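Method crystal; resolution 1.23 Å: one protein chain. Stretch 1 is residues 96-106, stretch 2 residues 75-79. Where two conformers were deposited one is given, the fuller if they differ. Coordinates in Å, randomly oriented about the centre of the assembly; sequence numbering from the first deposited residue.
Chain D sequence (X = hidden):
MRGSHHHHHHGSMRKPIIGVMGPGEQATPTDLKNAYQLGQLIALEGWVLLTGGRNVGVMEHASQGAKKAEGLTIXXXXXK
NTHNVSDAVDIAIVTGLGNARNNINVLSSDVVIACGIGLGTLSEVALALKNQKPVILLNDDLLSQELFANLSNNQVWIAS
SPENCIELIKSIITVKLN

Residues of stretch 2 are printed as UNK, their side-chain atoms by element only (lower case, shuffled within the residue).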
# COMPACT_ATOMS: atom_id res chain seq x y z
N GLY D 96 -4.83 -2.50 -6.38
CA GLY D 96 -3.60 -3.07 -6.87
C GLY D 96 -2.66 -3.46 -5.71
O GLY D 96 -1.46 -3.55 -5.95
N LEU D 97 -3.19 -3.68 -4.51
CA LEU D 97 -2.34 -3.94 -3.33
C LEU D 97 -2.37 -5.38 -2.87
O LEU D 97 -1.67 -5.70 -1.89
CB LEU D 97 -2.84 -3.08 -2.17
CG LEU D 97 -2.85 -1.57 -2.38
CD1 LEU D 97 -3.48 -0.95 -1.14
CD2 LEU D 97 -1.49 -1.01 -2.64
N GLY D 98 -3.06 -6.27 -3.57
CA GLY D 98 -3.19 -7.63 -3.05
C GLY D 98 -3.77 -7.67 -1.65
O GLY D 98 -4.60 -6.85 -1.27
N ASN D 99 -3.23 -8.56 -0.80
CA ASN D 99 -3.78 -8.70 0.55
C ASN D 99 -3.44 -7.50 1.48
O ASN D 99 -4.05 -7.36 2.57
CB ASN D 99 -3.31 -10.00 1.19
CG ASN D 99 -3.79 -11.23 0.49
OD1 ASN D 99 -3.01 -12.16 0.20
ND2 ASN D 99 -5.04 -11.26 0.19
N ALA D 100 -2.57 -6.60 1.03
CA ALA D 100 -2.35 -5.36 1.77
C ALA D 100 -3.59 -4.50 1.86
O ALA D 100 -3.69 -3.66 2.70
CB ALA D 100 -1.17 -4.59 1.21
N ARG D 101 -4.57 -4.73 0.95
CA ARG D 101 -5.79 -3.91 1.04
C ARG D 101 -6.62 -4.19 2.27
O ARG D 101 -7.49 -3.40 2.60
CB ARG D 101 -6.68 -4.03 -0.22
CG ARG D 101 -7.42 -5.34 -0.47
CD ARG D 101 -8.59 -5.59 0.43
NE ARG D 101 -9.49 -6.51 -0.22
CZ ARG D 101 -9.37 -7.79 -0.30
NH1 ARG D 101 -8.35 -8.47 0.23
NH2 ARG D 101 -10.19 -8.50 -1.03
N ASN D 102 -6.36 -5.27 2.98
CA ASN D 102 -7.15 -5.64 4.15
C ASN D 102 -7.16 -4.47 5.15
O ASN D 102 -8.14 -4.25 5.85
CB ASN D 102 -6.59 -6.95 4.76
CG ASN D 102 -6.78 -8.16 3.87
OD1 ASN D 102 -7.25 -8.01 2.79
ND2 ASN D 102 -6.43 -9.38 4.31
N ASN D 103 -6.05 -3.72 5.24
CA ASN D 103 -5.97 -2.62 6.20
C ASN D 103 -6.93 -1.50 5.80
O ASN D 103 -7.49 -0.85 6.66
CB ASN D 103 -4.52 -2.12 6.43
CG ASN D 103 -4.35 -1.52 7.82
OD1 ASN D 103 -4.75 -2.07 8.85
ND2 ASN D 103 -3.69 -0.38 7.86
N ILE D 104 -7.11 -1.28 4.49
CA ILE D 104 -8.07 -0.26 4.02
C ILE D 104 -9.47 -0.67 4.42
O ILE D 104 -10.23 0.20 4.89
CB ILE D 104 -7.96 -0.10 2.50
CG1 ILE D 104 -6.54 0.31 2.10
CG2 ILE D 104 -9.00 0.91 2.03
CD1 ILE D 104 -6.33 0.40 0.64
N ASN D 105 -9.77 -1.96 4.28
CA ASN D 105 -11.14 -2.42 4.63
C ASN D 105 -11.45 -2.03 6.07
O ASN D 105 -12.51 -1.58 6.42
CB ASN D 105 -11.29 -3.95 4.51
CG ASN D 105 -11.09 -4.49 3.10
OD1 ASN D 105 -10.92 -3.75 2.21
ND2 ASN D 105 -11.01 -5.81 2.93
N VAL D 106 -10.46 -2.28 6.96
CA VAL D 106 -10.73 -2.09 8.41
C VAL D 106 -10.69 -0.63 8.79
O VAL D 106 -11.53 -0.19 9.58
CB VAL D 106 -9.96 -3.04 9.30
CG1 VAL D 106 -10.19 -4.51 8.88
CG2 VAL D 106 -8.53 -2.65 9.34
N UNK D 75 -16.76 -2.12 -2.83
CA UNK D 75 -15.82 -3.24 -2.82
C UNK D 75 -14.39 -2.70 -2.90
O UNK D 75 -14.10 -1.88 -3.74
N UNK D 76 -13.54 -3.20 -2.01
CA UNK D 76 -12.10 -2.79 -1.95
C UNK D 76 -11.32 -3.94 -2.58
O UNK D 76 -11.11 -4.96 -1.94
c UNK D 76 -12.73 -0.24 -0.41
c UNK D 76 -11.63 -2.51 -0.53
c UNK D 76 -12.54 -1.58 0.23
c UNK D 76 -10.22 -2.00 -0.58
N UNK D 77 -10.97 -3.78 -3.85
CA UNK D 77 -10.46 -4.88 -4.65
C UNK D 77 -8.96 -4.97 -4.51
O UNK D 77 -8.26 -3.95 -4.58
c UNK D 77 -13.05 -5.77 -5.97
c UNK D 77 -12.33 -4.58 -6.44
c UNK D 77 -10.82 -4.68 -6.13
c UNK D 77 -12.47 -4.41 -7.89
N UNK D 78 -8.44 -6.20 -4.41
CA UNK D 78 -6.98 -6.39 -4.31
C UNK D 78 -6.25 -6.30 -5.64
O UNK D 78 -5.06 -6.06 -5.69
c UNK D 78 -8.12 -8.52 -4.22
c UNK D 78 -6.88 -7.80 -3.70
c UNK D 78 -9.18 -7.45 -4.23
N UNK D 79 -6.98 -6.54 -6.73
CA UNK D 79 -6.45 -6.57 -8.09
C UNK D 79 -6.18 -5.15 -8.63
O UNK D 79 -6.59 -4.18 -8.01
o UNK D 79 -7.33 -7.07 -10.28
c UNK D 79 -7.48 -7.34 -8.92

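Position 75 has backbone atoms and nothing beyond CA, so it is Gly75. It lies in the strand and makes no contact with stretch 1. Its phi and psi of -120° and 131° are ordinary strand values open to any residue, so the backbone gives no special reason for glycine here.

Position 76 carries four carbons, forked at the first, with one arm two carbons long, and these carbons meet Ile104, Arg101 and Asn105. A fork at CB with unequal arms identifies isoleucine. The CA-to-CB bond of Ile76 points toward stretch 1, and CG2 of Ile76 lies 4.1 Å from CG2 of Ile104, an apolar pairing between strand and helix. CG2 of Ile76 is also 4.1 Å from CD of Arg101, and CB of Ile76 sits 3.1 Å from OD1 of Asn105. A branched aliphatic side chain suits a strand and fills this buried place without polar groups to satisfy. The backbone O of Ile76, in turn, accepts a hydrogen bond from NE of Arg101 at 2.8 Å.

Position 77 also has four side-chain carbons, but the fork comes at the second, and they stay clear of stretch 1; this is Leu77. Its CA-to-CB bond points away from stretch 1. Leucine is well suited to such a buried site; what approaches stretch 1 is the backbone, with C of Leu77 4.3 Å from CG of Arg101.

At position 78, three carbons close a ring onto the backbone N, and a ring carbon lies over one face of the Arg101 guanidinium. Such a ring is the signature of proline. CD of Pro78 is 3.5 Å from NH2 of Arg101, where a flat, polar group can pack against an apolar ring. Proline's nitrogen has no hydrogen to donate, but its O remains free to accept, and O of Pro78 takes a hydrogen bond from N of Gly98 at 2.9 Å. The phi of -80° fits the ring's constraint.

Position 79 has one carbon followed by one oxygen, neither touching stretch 1: Ser79. The CA-to-CB bond of Ser79 points away from stretch 1. A small hydroxyl side chain suits this partly exposed loop position, where OG finds a hydrogen-bond partner close by in the chain and contact with stretch 1 is left to the backbone: O of Ser79 accepts from N of Gly96 at 2.9 Å.

The contact therefore combines two backbone hydrogen bonds at the loop with one from an arginine side chain, and all three acceptors are carbonyl oxygens of stretch 2. Gly96 and Gly98 both have positive phi, which favours glycine, and they bring their amides to the loop that follows the strand. Arg101 reaches further along, its NE bonded to Ile76 O near the guanidinium plane while Pro78 covers a face. Beyond it, Ile104 and Asn105 pack the helix against Ile76.

Stretch 2 (75-79) GILPS
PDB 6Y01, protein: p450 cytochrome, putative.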